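Local coordinates for protein 2-hydroxyhepta-2,4-diene-1,7-dioate isomerase (Corynebacterium glutamicum, PDB 4DBF) that is a magnesium-binding enzyme of the fumarylacetoacetate hydrolase (FAH) family that probably acts as an oxaloacetate decarboxylase, with isomerase activity also assigned to it, at residues G24-P29 with V72-P77; T28-C33 with T63-P68; V133-E138 with A260-M265; K148-D153 with F241-M246; I165-S170 with R182-D187. One frame throughout, in Å; residues are numbered along the deposited sequence. Where two conformers were deposited one is given.

Contact 1: G24-P29 with V72-P77; sequences GRIATP and VRLLAP
Arg25 lays its side chain across the end of the 72-77 segment and delivers NH1 to the carbonyl O of Ala76, 2.8 Å away. The bond lies close to the guanidinium plane and in the carbonyl plane, with an N-H...O angle of 157°, which, with Leu75 CD1 over one face and offset toward the rim, helps to set the turn of the flat group. The chain gets there through a bend at chi3 (79°), which carries CD past Ala76 O and turns the guanidinium back over Leu75.

The two strands form an antiparallel pair within the N-terminal region of the chain, strand 22-28 also pairing with 31-38. Ala27 and Arg73 make a hydrogen-bonded pair, each N reaching the other's O at 3.1 Å, and Ile26 and Leu74 the adjoining non-hydrogen-bonded pair. Farther on, Leu75 N reaches Arg25 O at 2.8 Å. Beyond this bond a water takes the place of a direct backbone bond: it accepts from Arg25 N and lies 2.6 Å from Leu75 O.

On the same face of the strands as Arg25, Ala27 CB meets Leu75 CD2 at 4.1 Å. On the opposite face Ile26 CG2 touches both Val72 CG2, at 3.9 Å, and Leu74 CD2. Ile26 has CG1 between its backbone N and carbonyl carbon (chi1 49°), which leaves CG2 beside the N and directed at these two neighbours. Farther along, Thr28 CG2 and Val72 CG1 run side by side at 3.7 Å, while Thr28 OG1 turns to Gly31 O.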
# COMPACT_ATOMS: atom_id res chain seq x y z
N GLY A 24 3.31 22.41 -2.42
CA GLY A 24 3.59 21.79 -1.17
C GLY A 24 2.36 21.62 -0.33
O GLY A 24 1.29 21.97 -0.71
N ARG A 25 2.58 21.06 0.82
CA ARG A 25 1.61 21.03 1.87
C ARG A 25 2.28 21.66 3.07
O ARG A 25 3.43 21.43 3.34
CB ARG A 25 1.21 19.63 2.20
CG ARG A 25 0.06 19.07 1.46
CD ARG A 25 -0.17 17.61 1.81
NE ARG A 25 -0.85 17.44 3.05
CZ ARG A 25 -0.35 16.85 4.14
NH1 ARG A 25 0.83 16.35 4.17
NH2 ARG A 25 -1.06 16.78 5.22
N ILE A 26 1.53 22.46 3.79
CA ILE A 26 2.06 23.14 4.93
C ILE A 26 1.15 23.06 6.15
O ILE A 26 -0.01 22.98 6.03
CB ILE A 26 2.35 24.62 4.64
CG1 ILE A 26 1.17 25.31 3.96
CG2 ILE A 26 3.61 24.78 3.83
CD1 ILE A 26 1.36 26.80 3.87
N ALA A 27 1.75 23.16 7.31
CA ALA A 27 1.06 23.42 8.52
C ALA A 27 1.26 24.90 8.83
O ALA A 27 2.33 25.41 8.72
CB ALA A 27 1.59 22.57 9.63
N THR A 28 0.18 25.54 9.21
CA THR A 28 0.17 26.92 9.58
C THR A 28 -0.54 27.09 10.92
O THR A 28 -1.16 26.20 11.37
CB THR A 28 -0.57 27.76 8.53
OG1 THR A 28 -1.95 27.63 8.73
CG2 THR A 28 -0.21 27.31 7.13
N PRO A 29 -0.48 28.28 11.49
CA PRO A 29 -1.16 28.53 12.74
C PRO A 29 -2.63 28.29 12.60
O PRO A 29 -3.29 28.06 13.55
CB PRO A 29 -0.86 29.98 13.01
CG PRO A 29 0.38 30.23 12.31
CD PRO A 29 0.24 29.46 11.05
N VAL A 72 5.84 29.10 8.34
CA VAL A 72 5.05 27.89 8.32
C VAL A 72 5.98 26.69 8.25
O VAL A 72 7.15 26.85 8.26
CB VAL A 72 4.09 27.87 7.16
CG1 VAL A 72 3.09 28.99 7.27
CG2 VAL A 72 4.84 27.92 5.87
N ARG A 73 5.43 25.48 8.18
CA ARG A 73 6.17 24.29 8.21
C ARG A 73 5.92 23.32 7.07
O ARG A 73 4.78 22.99 6.98
CB ARG A 73 5.84 23.55 9.47
CG ARG A 73 6.94 23.43 10.44
CD ARG A 73 6.54 22.52 11.60
NE ARG A 73 5.97 23.27 12.70
CZ ARG A 73 6.60 24.20 13.39
NH1 ARG A 73 7.83 24.54 13.09
NH2 ARG A 73 5.99 24.80 14.37
N LEU A 74 6.82 22.99 6.19
CA LEU A 74 6.57 22.07 5.12
C LEU A 74 6.21 20.70 5.65
O LEU A 74 6.79 20.24 6.55
CB LEU A 74 7.80 21.96 4.27
CG LEU A 74 8.05 23.18 3.41
CD1 LEU A 74 9.41 23.12 2.80
CD2 LEU A 74 7.00 23.30 2.34
N LEU A 75 5.23 20.09 5.04
CA LEU A 75 4.85 18.72 5.31
C LEU A 75 5.15 17.87 4.08
O LEU A 75 5.48 18.38 3.09
CB LEU A 75 3.37 18.62 5.63
CG LEU A 75 2.78 19.52 6.71
CD1 LEU A 75 1.29 19.38 6.80
CD2 LEU A 75 3.40 19.27 8.04
N ALA A 76 5.00 16.57 4.17
CA ALA A 76 5.06 15.74 2.98
C ALA A 76 4.08 16.34 2.00
O ALA A 76 3.01 16.59 2.35
CB ALA A 76 4.68 14.32 3.31
N PRO A 77 4.49 16.57 0.78
CA PRO A 77 3.66 17.27 -0.18
C PRO A 77 2.43 16.52 -0.66
O PRO A 77 1.62 17.11 -1.25
CB PRO A 77 4.61 17.59 -1.32
CG PRO A 77 5.68 16.63 -1.21
CD PRO A 77 5.83 16.35 0.24
O HOH W 1 5.44 20.11 1.10

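Contact 2: T28-C33 with T63-P68; sequences TPDGMC and TGREWP. With MG (magnesium ion), chain D.
Trp67 and Thr28 meet at about a right angle, the threonine methyl over one face of the indole. CG2 lies 3.9 Å from the centroid of the six-membered ring and 13° off its normal, a CH-pi contact shifted toward the rim on the CZ2 side. Cys33 SG approaches the same ring obliquely, 4.2 Å from Trp67 CH2.

The second pairing is ionic. Arg65 NH1 donates to Asp30 OD2 at 2.7 Å, yet the guanidinium and carboxylate planes stand 88° apart. OD2 lies at the edge of the guanidinium, near its plane, while NH1 meets it on its anti side, 33° out of the carboxylate plane. With CG anti to its backbone N, Asp30 offers OD2 to the arginine and OD1 to a magnesium ion, at 1.9 Å. Five waters complete the octahedral shell; one also donates to Asp30 OD2 and another to Asp30 O. Sharing the carboxylate between metal and arginine would probably offset its charge.

The loop is a type I turn from Thr28 to Gly31, closed on Gly31 O by two donors of Thr28, N and OG1, from opposite faces of its plane. The turn joins strands 22-28 and 31-38 at the protein surface; strand 48-52 lies between 31-38 and 65-68, and its Glu51 forms a second salt bridge with Arg65.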
# COMPACT_ATOMS: atom_id res chain seq x y z
N THR A 28 0.18 25.54 9.21
CA THR A 28 0.17 26.92 9.58
C THR A 28 -0.54 27.09 10.92
O THR A 28 -1.16 26.20 11.37
CB THR A 28 -0.57 27.76 8.53
OG1 THR A 28 -1.95 27.63 8.73
CG2 THR A 28 -0.21 27.31 7.13
N PRO A 29 -0.48 28.28 11.49
CA PRO A 29 -1.16 28.53 12.74
C PRO A 29 -2.63 28.29 12.60
O PRO A 29 -3.29 28.06 13.55
CB PRO A 29 -0.86 29.98 13.01
CG PRO A 29 0.38 30.23 12.31
CD PRO A 29 0.24 29.46 11.05
N ASP A 30 -3.12 28.30 11.39
CA ASP A 30 -4.53 28.11 11.16
C ASP A 30 -4.94 26.70 10.77
O ASP A 30 -6.08 26.47 10.62
CB ASP A 30 -5.06 29.11 10.13
CG ASP A 30 -6.57 29.28 10.20
OD1 ASP A 30 -7.15 29.44 11.28
OD2 ASP A 30 -7.19 29.21 9.16
N GLY A 31 -3.99 25.80 10.63
CA GLY A 31 -4.22 24.45 10.18
C GLY A 31 -3.35 24.10 8.97
O GLY A 31 -2.40 24.76 8.72
N MET A 32 -3.74 23.09 8.23
CA MET A 32 -2.99 22.62 7.07
C MET A 32 -3.65 22.93 5.78
O MET A 32 -4.82 22.90 5.68
CB MET A 32 -2.90 21.12 7.11
CG MET A 32 -2.04 20.56 8.17
SD MET A 32 -2.12 18.77 8.17
CE MET A 32 -0.83 18.50 9.33
N CYS A 33 -2.85 23.12 4.77
CA CYS A 33 -3.35 23.32 3.44
C CYS A 33 -2.33 22.95 2.39
O CYS A 33 -1.20 22.76 2.69
CB CYS A 33 -3.79 24.77 3.24
SG CYS A 33 -2.46 25.95 3.42
N THR A 63 -6.46 31.31 -2.71
CA THR A 63 -7.49 31.80 -1.85
C THR A 63 -7.19 33.19 -1.39
O THR A 63 -8.02 33.83 -0.83
CB THR A 63 -7.51 31.01 -0.56
OG1 THR A 63 -6.27 31.20 0.10
CG2 THR A 63 -7.78 29.60 -0.81
N GLY A 64 -5.96 33.61 -1.59
CA GLY A 64 -5.53 34.89 -1.10
C GLY A 64 -4.61 34.85 0.09
O GLY A 64 -3.81 35.72 0.24
N ARG A 65 -4.74 33.85 0.94
CA ARG A 65 -3.86 33.72 2.09
C ARG A 65 -2.45 33.34 1.69
O ARG A 65 -2.26 32.52 0.86
CB ARG A 65 -4.37 32.70 3.08
CG ARG A 65 -5.81 32.82 3.45
CD ARG A 65 -6.07 32.18 4.79
NE ARG A 65 -6.07 30.74 4.68
CZ ARG A 65 -6.43 29.92 5.64
NH1 ARG A 65 -6.83 30.39 6.79
NH2 ARG A 65 -6.40 28.64 5.44
N GLU A 66 -1.49 33.95 2.34
CA GLU A 66 -0.10 33.62 2.15
C GLU A 66 0.74 33.82 3.40
O GLU A 66 0.34 34.49 4.30
CB GLU A 66 0.52 34.36 0.97
CG GLU A 66 0.39 35.84 1.03
CD GLU A 66 0.38 36.49 -0.34
OE1 GLU A 66 1.08 36.00 -1.22
OE2 GLU A 66 -0.34 37.47 -0.51
N TRP A 67 1.89 33.18 3.41
CA TRP A 67 2.83 33.28 4.49
C TRP A 67 4.20 33.26 3.93
O TRP A 67 4.45 32.56 2.98
CB TRP A 67 2.72 32.07 5.43
CG TRP A 67 1.37 31.78 5.99
CD1 TRP A 67 0.89 32.12 7.23
CD2 TRP A 67 0.28 31.10 5.36
NE1 TRP A 67 -0.37 31.69 7.40
CE2 TRP A 67 -0.79 31.09 6.31
CE3 TRP A 67 0.11 30.52 4.15
CZ2 TRP A 67 -1.98 30.49 6.03
CZ3 TRP A 67 -1.09 29.93 3.88
CH2 TRP A 67 -2.11 29.92 4.79
N PRO A 68 5.12 34.00 4.53
CA PRO A 68 6.53 33.75 4.31
C PRO A 68 6.82 32.31 4.68
O PRO A 68 6.30 31.85 5.65
CB PRO A 68 7.21 34.68 5.30
CG PRO A 68 6.20 35.65 5.68
CD PRO A 68 4.93 34.95 5.63
MG MG D . -8.89 29.11 12.04
O HOH W 2 -8.45 27.11 11.76
O HOH W 3 -9.99 29.10 10.35
O HOH W 4 -10.80 28.57 13.08
O HOH W 5 -9.21 31.24 12.66
O HOH W 6 -7.87 29.03 14.11

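Contact 3: V133-E138 with A260-M265. With MG (magnesium ion), chain C.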
# COMPACT_ATOMS: atom_id res chain seq x y z
N VAL A 133 20.21 0.49 9.41
CA VAL A 133 19.27 1.32 8.69
C VAL A 133 19.95 2.34 7.82
O VAL A 133 20.59 3.24 8.31
CB VAL A 133 18.33 2.03 9.66
CG1 VAL A 133 17.39 2.94 8.94
CG2 VAL A 133 17.59 1.03 10.48
N GLU A 134 19.81 2.17 6.53
CA GLU A 134 20.40 3.06 5.55
C GLU A 134 19.37 3.95 4.86
O GLU A 134 18.24 3.61 4.78
CB GLU A 134 21.20 2.27 4.50
CG GLU A 134 22.30 1.43 5.10
CD GLU A 134 23.19 0.74 4.10
OE1 GLU A 134 22.87 0.65 2.94
OE2 GLU A 134 24.25 0.31 4.50
N PHE A 135 19.83 5.06 4.34
CA PHE A 135 19.02 5.94 3.55
C PHE A 135 19.25 5.65 2.09
O PHE A 135 20.19 5.03 1.73
CB PHE A 135 19.44 7.35 3.82
CG PHE A 135 20.84 7.63 3.43
CD1 PHE A 135 21.15 7.98 2.15
CD2 PHE A 135 21.86 7.48 4.33
CE1 PHE A 135 22.44 8.20 1.79
CE2 PHE A 135 23.15 7.72 3.98
CZ PHE A 135 23.43 8.09 2.71
N GLU A 136 18.37 6.14 1.26
CA GLU A 136 18.58 6.08 -0.16
C GLU A 136 17.91 7.30 -0.76
O GLU A 136 16.75 7.42 -0.67
CB GLU A 136 17.94 4.85 -0.78
CG GLU A 136 18.20 3.51 -0.14
CD GLU A 136 17.68 2.35 -0.96
OE1 GLU A 136 16.61 2.43 -1.48
OE2 GLU A 136 18.36 1.35 -1.05
N GLY A 137 18.66 8.19 -1.36
CA GLY A 137 18.07 9.32 -2.02
C GLY A 137 17.58 8.98 -3.39
O GLY A 137 18.30 8.46 -4.16
N GLU A 138 16.33 9.31 -3.67
CA GLU A 138 15.72 8.99 -4.93
C GLU A 138 14.88 10.08 -5.51
O GLU A 138 14.25 10.80 -4.82
CB GLU A 138 14.89 7.70 -4.86
CG GLU A 138 15.48 6.63 -4.00
CD GLU A 138 14.85 5.25 -4.14
OE1 GLU A 138 14.03 4.99 -4.97
OE2 GLU A 138 15.22 4.40 -3.38
N ALA A 260 22.12 0.52 -4.29
CA ALA A 260 21.58 -0.39 -3.28
C ALA A 260 22.33 -0.44 -1.92
O ALA A 260 21.96 -1.24 -1.03
CB ALA A 260 21.54 -1.77 -3.85
N GLY A 261 23.35 0.39 -1.75
CA GLY A 261 24.05 0.45 -0.48
C GLY A 261 24.67 1.79 -0.19
O GLY A 261 25.49 2.28 -0.97
N THR A 262 24.28 2.41 0.91
CA THR A 262 24.85 3.69 1.24
C THR A 262 25.66 3.75 2.55
O THR A 262 26.85 3.51 2.53
CB THR A 262 23.74 4.74 1.27
OG1 THR A 262 22.76 4.34 2.24
CG2 THR A 262 23.06 4.90 -0.17
N GLU A 263 25.03 4.04 3.67
CA GLU A 263 25.72 4.11 4.96
C GLU A 263 24.68 4.02 6.08
O GLU A 263 23.64 4.69 6.04
CB GLU A 263 26.55 5.41 5.11
CG GLU A 263 27.20 5.64 6.52
CD GLU A 263 28.54 4.89 6.74
OE1 GLU A 263 29.32 4.68 5.76
OE2 GLU A 263 28.81 4.54 7.91
N ALA A 264 24.96 3.23 7.12
CA ALA A 264 24.00 3.14 8.22
C ALA A 264 23.86 4.45 9.02
O ALA A 264 24.81 5.24 9.17
CB ALA A 264 24.32 1.96 9.17
N MET A 265 22.66 4.68 9.53
CA MET A 265 22.32 5.89 10.25
C MET A 265 21.98 5.43 11.64
O MET A 265 21.35 4.37 11.80
CB MET A 265 21.05 6.49 9.62
CG MET A 265 21.26 6.97 8.24
SD MET A 265 19.76 7.86 7.75
CE MET A 265 18.46 6.74 7.80
MG MG C . 15.16 2.28 -3.08
O HOH W 7 21.38 1.73 11.87
O HOH W 8 13.58 2.33 -4.55
O HOH W 9 15.12 0.23 -3.23
O HOH W 10 16.76 2.24 -4.35
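The magnesium site of the FAH-family domain is built partly on strand 133-143, and here the loop 260-265 packs along the start of that strand. Thr262 makes the central contact. Its OG1 donates to Phe135 O at 2.7 Å and stands over the centre of the Phe135 ring, while CB, 3.9 Å from the centroid, makes a CH-pi contact with the same face. Phe135 CG lies between its backbone N and carbonyl carbon (chi1 62°), a rotation that stands the ring against the threonine. Met265 comes from another direction: CG reaches the ring edge, and SD touches Phe135 CB at 4.0 Å. Its backbone N bonds to Val133 O at 2.8 Å.

Glu134 runs extended toward the loop, and Thr262 N reaches OE1 at 3.0 Å from above the carboxylate plane; Arg171 forms a salt bridge to the same oxygen. Beyond the packed part, Glu136 OE1 binds magnesium at 2.2 Å and Glu138 OE2 at 2.1 Å, with three waters and Asp167 completing six ligands. Arg171 also pairs with Glu136 OE2. The magnesium ion and Arg171 probably offset the negative charge here, while the loop's N-H and hydroxyl bonds hold the strand beside the site.

Contact 4: K148-D153 with F241-M246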
# COMPACT_ATOMS: atom_id res chain seq x y z
N LYS A 148 -3.78 3.85 -16.11
CA LYS A 148 -3.47 2.44 -16.21
C LYS A 148 -2.99 2.17 -17.63
O LYS A 148 -3.37 2.86 -18.52
CB LYS A 148 -4.68 1.63 -15.88
CG LYS A 148 -4.55 0.15 -16.05
CD LYS A 148 -3.98 -0.55 -14.83
CE LYS A 148 -3.87 -2.04 -15.03
NZ LYS A 148 -5.17 -2.65 -14.88
N ASN A 149 -2.13 1.18 -17.84
CA ASN A 149 -1.67 0.88 -19.21
C ASN A 149 -1.09 2.11 -19.94
O ASN A 149 -1.38 2.35 -21.13
CB ASN A 149 -2.82 0.24 -20.06
CG ASN A 149 -3.31 -1.08 -19.51
OD1 ASN A 149 -2.51 -1.98 -19.20
ND2 ASN A 149 -4.66 -1.20 -19.31
N VAL A 150 -0.30 2.92 -19.24
CA VAL A 150 0.33 4.06 -19.88
C VAL A 150 1.45 3.54 -20.77
O VAL A 150 2.23 2.70 -20.35
CB VAL A 150 0.90 4.98 -18.86
CG1 VAL A 150 1.49 6.20 -19.53
CG2 VAL A 150 -0.18 5.34 -17.85
N LYS A 151 1.51 4.03 -22.01
CA LYS A 151 2.62 3.76 -22.91
C LYS A 151 3.84 4.57 -22.47
O LYS A 151 3.71 5.71 -22.07
CB LYS A 151 2.22 4.13 -24.37
CG LYS A 151 3.09 3.44 -25.44
CD LYS A 151 2.65 3.92 -26.87
CE LYS A 151 3.65 3.44 -27.93
NZ LYS A 151 3.02 3.34 -29.32
N ALA A 152 5.02 3.97 -22.54
CA ALA A 152 6.25 4.59 -22.07
C ALA A 152 6.43 6.01 -22.60
O ALA A 152 6.74 6.92 -21.85
CB ALA A 152 7.44 3.71 -22.43
N ASP A 153 6.22 6.22 -23.90
CA ASP A 153 6.51 7.54 -24.40
C ASP A 153 5.39 8.58 -24.10
O ASP A 153 5.57 9.78 -24.36
CB ASP A 153 7.00 7.48 -25.88
CG ASP A 153 5.93 7.07 -26.81
OD1 ASP A 153 4.79 6.91 -26.35
OD2 ASP A 153 6.22 6.91 -28.02
N PHE A 241 5.74 -0.04 -16.97
CA PHE A 241 5.90 -1.25 -16.20
C PHE A 241 4.94 -1.34 -15.00
O PHE A 241 4.29 -2.28 -14.80
CB PHE A 241 7.35 -1.31 -15.73
CG PHE A 241 7.69 -2.51 -14.92
CD1 PHE A 241 7.84 -3.73 -15.50
CD2 PHE A 241 7.95 -2.41 -13.59
CE1 PHE A 241 8.19 -4.81 -14.77
CE2 PHE A 241 8.29 -3.49 -12.85
CZ PHE A 241 8.42 -4.69 -13.44
N ILE A 242 4.87 -0.28 -14.25
CA ILE A 242 4.01 -0.22 -13.11
C ILE A 242 2.55 -0.25 -13.53
O ILE A 242 1.83 -1.08 -13.09
CB ILE A 242 4.30 1.01 -12.26
CG1 ILE A 242 5.71 0.94 -11.69
CG2 ILE A 242 3.29 1.16 -11.17
CD1 ILE A 242 6.08 2.15 -10.90
N THR A 243 2.15 0.66 -14.40
CA THR A 243 0.78 0.79 -14.80
C THR A 243 0.26 -0.34 -15.66
O THR A 243 -0.90 -0.44 -15.88
CB THR A 243 0.48 2.17 -15.40
OG1 THR A 243 1.15 2.32 -16.65
CG2 THR A 243 0.93 3.23 -14.50
N ALA A 244 1.11 -1.22 -16.13
CA ALA A 244 0.67 -2.43 -16.78
C ALA A 244 0.07 -3.44 -15.79
O ALA A 244 -0.64 -4.33 -16.18
CB ALA A 244 1.79 -3.07 -17.53
N SER A 245 0.43 -3.30 -14.53
CA SER A 245 -0.01 -4.20 -13.50
C SER A 245 -1.04 -3.55 -12.54
O SER A 245 -1.97 -4.16 -12.18
CB SER A 245 1.19 -4.71 -12.69
OG SER A 245 1.92 -5.69 -13.35
N MET A 246 -0.81 -2.30 -12.19
CA MET A 246 -1.49 -1.57 -11.16
C MET A 246 -2.05 -0.23 -11.62
O MET A 246 -1.35 0.52 -12.17
CB MET A 246 -0.48 -1.17 -10.12
CG MET A 246 -0.36 -2.03 -8.92
SD MET A 246 1.09 -1.57 -7.96
CE MET A 246 1.72 -3.20 -7.86
O HOH W 11 -3.85 -5.22 -14.43
O HOH W 12 -2.14 -4.48 -18.33
O HOH W 13 1.61 0.16 -19.36
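Thr243 is held at two atoms by successive N-H groups of the loop 148-153. Its carbonyl O takes the N-H of Asn149 at 2.8 Å, a nearly straight bond (168° at the hydrogen) in which the donor stands well above the carbonyl plane. Its hydroxyl receives Val150 N at 3.0 Å, and OG1 is itself bonded to Ile239 O one helical turn back. The hydroxyl sits between the threonine's own N and carbonyl carbon (chi1 68°), a rotation that serves both bonds and turns CG2 toward Val150 CG2. Val150 CB and CG2 close on the oxygen as well, each 3.5 Å from Thr243 OG1. This is the close-packed part, and Thr243 is buried.

Lys148 marks the passage outward. Its chain bends at chi2 (86°), so the methylenes lie along the end of the helix, with CD 3.3 Å from Thr243 O and CE facing Ser245 O. The amino group goes beyond the contact to Asp187 of the second subunit, in a salt bridge, and also donates a hydrogen bond to a water, which donates to Ser245 O.

On the looser side waters bridge the two segments. Asn149 starts away from the helix, but its OD1 comes back near Ala244 CA, and one water bridges Asn149 OD1, at 2.7 Å, and Ala244 O. Another donates to Val150 O at 2.8 Å and only weakly to Thr243 OG1.

Here the last part of helix 235-243 is met by a loop whose backbone N-H groups bond a late carbonyl and a threonine hydroxyl, where the second subunit also packs.

Contact 5: I165-S170 with R182-D187. With MG (magnesium ion), chain C.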
# COMPACT_ATOMS: atom_id res chain seq x y z
N ILE A 165 12.43 11.55 -2.47
CA ILE A 165 12.09 10.56 -1.41
C ILE A 165 13.37 9.99 -0.79
O ILE A 165 14.37 9.81 -1.48
CB ILE A 165 11.12 9.46 -1.94
CG1 ILE A 165 10.74 8.51 -0.78
CG2 ILE A 165 11.75 8.61 -3.15
CD1 ILE A 165 9.64 7.53 -1.10
N ASN A 166 13.35 9.73 0.51
CA ASN A 166 14.45 9.03 1.18
C ASN A 166 13.87 7.62 1.45
O ASN A 166 12.98 7.46 2.30
CB ASN A 166 14.84 9.79 2.49
CG ASN A 166 16.07 9.22 3.11
OD1 ASN A 166 16.45 8.07 2.79
ND2 ASN A 166 16.71 9.97 4.02
N ASP A 167 14.31 6.61 0.68
CA ASP A 167 13.74 5.25 0.82
C ASP A 167 14.56 4.56 1.94
O ASP A 167 15.52 3.81 1.67
CB ASP A 167 13.85 4.52 -0.54
CG ASP A 167 13.36 3.10 -0.50
OD1 ASP A 167 12.66 2.67 0.44
OD2 ASP A 167 13.68 2.35 -1.44
N VAL A 168 14.18 4.82 3.18
CA VAL A 168 14.97 4.38 4.35
C VAL A 168 14.73 2.88 4.45
O VAL A 168 13.61 2.46 4.24
CB VAL A 168 14.45 5.09 5.60
CG1 VAL A 168 15.15 4.57 6.83
CG2 VAL A 168 14.67 6.65 5.43
N SER A 169 15.77 2.10 4.75
CA SER A 169 15.72 0.65 4.65
C SER A 169 16.62 0.03 5.76
O SER A 169 17.82 0.40 5.83
CB SER A 169 16.36 0.22 3.30
OG SER A 169 15.98 1.12 2.21
N SER A 170 16.05 -0.86 6.57
CA SER A 170 16.86 -1.69 7.51
C SER A 170 17.49 -2.80 6.67
O SER A 170 16.77 -3.72 6.23
CB SER A 170 15.98 -2.33 8.57
OG SER A 170 16.73 -3.30 9.35
N ARG A 182 8.65 -4.98 5.27
CA ARG A 182 8.89 -4.49 6.64
C ARG A 182 10.11 -3.59 6.80
O ARG A 182 10.02 -2.48 7.37
CB ARG A 182 8.93 -5.70 7.64
CG ARG A 182 9.00 -5.25 9.09
CD ARG A 182 8.71 -6.48 10.01
NE ARG A 182 9.79 -7.49 9.93
CZ ARG A 182 10.42 -8.00 10.99
NH1 ARG A 182 10.12 -7.59 12.22
NH2 ARG A 182 11.35 -8.96 10.84
N ALA A 183 11.22 -3.99 6.23
CA ALA A 183 12.48 -3.24 6.32
C ALA A 183 12.32 -1.81 5.79
O ALA A 183 13.08 -0.92 6.20
CB ALA A 183 13.57 -3.89 5.44
N LYS A 184 11.41 -1.61 4.81
CA LYS A 184 11.31 -0.30 4.16
C LYS A 184 10.01 0.41 4.53
O LYS A 184 9.73 1.49 4.05
CB LYS A 184 11.38 -0.50 2.66
CG LYS A 184 12.80 -0.99 2.17
CD LYS A 184 12.84 -1.08 0.69
CE LYS A 184 14.33 -1.27 0.19
NZ LYS A 184 14.98 0.03 -0.22
N GLY A 185 9.19 -0.27 5.34
CA GLY A 185 7.77 0.10 5.53
C GLY A 185 7.45 0.49 6.98
O GLY A 185 6.31 0.84 7.28
N ILE A 186 8.49 0.52 7.83
CA ILE A 186 8.34 0.98 9.24
C ILE A 186 7.88 2.47 9.21
O ILE A 186 8.32 3.25 8.35
CB ILE A 186 9.65 0.76 10.00
CG1 ILE A 186 9.77 -0.75 10.29
CG2 ILE A 186 9.70 1.49 11.37
CD1 ILE A 186 11.23 -1.28 10.57
N ASP A 187 6.96 2.86 10.08
CA ASP A 187 6.55 4.25 10.18
C ASP A 187 7.78 5.19 10.11
O ASP A 187 8.75 4.94 10.74
CB ASP A 187 5.80 4.52 11.49
CG ASP A 187 4.42 3.92 11.56
OD1 ASP A 187 3.96 3.27 10.67
OD2 ASP A 187 3.81 4.09 12.61
MG MG C . 15.16 2.28 -3.08
O HOH W 9 15.12 0.23 -3.23
O HOH W 8 13.58 2.33 -4.55
O HOH W 10 16.76 2.24 -4.35
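The backbones of 165-170 and 182-187 touch where Ser170 N donates to Ala183 O at 3.0 Å, flanked by CA-H...O contacts from Ser169 CA to Ala183 O and from Lys184 CA to Val168 O. Lys184 does most of the side-chain work. It runs extended from CB and bends only at chi4 (-96°), which swings NZ between Asp167 and Ser169. NZ donates to Asp167 OD2 at 2.9 Å, from above the carboxylate plane, and to Ser169 OG at 2.8 Å; its third partner is a metal-bound water. Ser169 OG in turn donates to Asp167 O, also at 2.8 Å, so the hydroxyl ties the lysine to the backbone of the metal ligand.

Asp167 OD2 binds magnesium at 2.2 Å, and OD1 is held by Lys112, which also bonds to Lys184 O. The aspartate reaches the ion with CG anti to its backbone N (chi1 177°), on an inverse gamma turn that interrupts strand 159-170. Ser170 caps the following helix through Leu173 N, its OG also bonded to Thr131 O.

With Glu136 and Glu138 as the remaining protein ligands, this is the three-carboxylate magnesium site of the FAH family, flanked by Lys184 and Lys112.

Overall arrangement
Contacts 1 and 2 belong to the N-terminal region, share Thr28 and Pro29, and touch through strands 22-28 and 31-38. Contact 1 is partly buried and joins paired strands, while contact 2 sets a surface turn against strand 65-68, beside a magnesium ion bound mostly by water. Contacts 3 and 5 also touch, on neighbouring strands 133-143 and 159-170, and share the second ion with its three waters. Contact 5 is wholly buried; contact 3 combines a buried strand with a more exposed loop. Contact 4 stands apart, its nearest atoms about 10 Å from contact 3, and has no metal. Like contact 5 it reaches the second subunit, Lys148 and Asp187 pairing across the dimer.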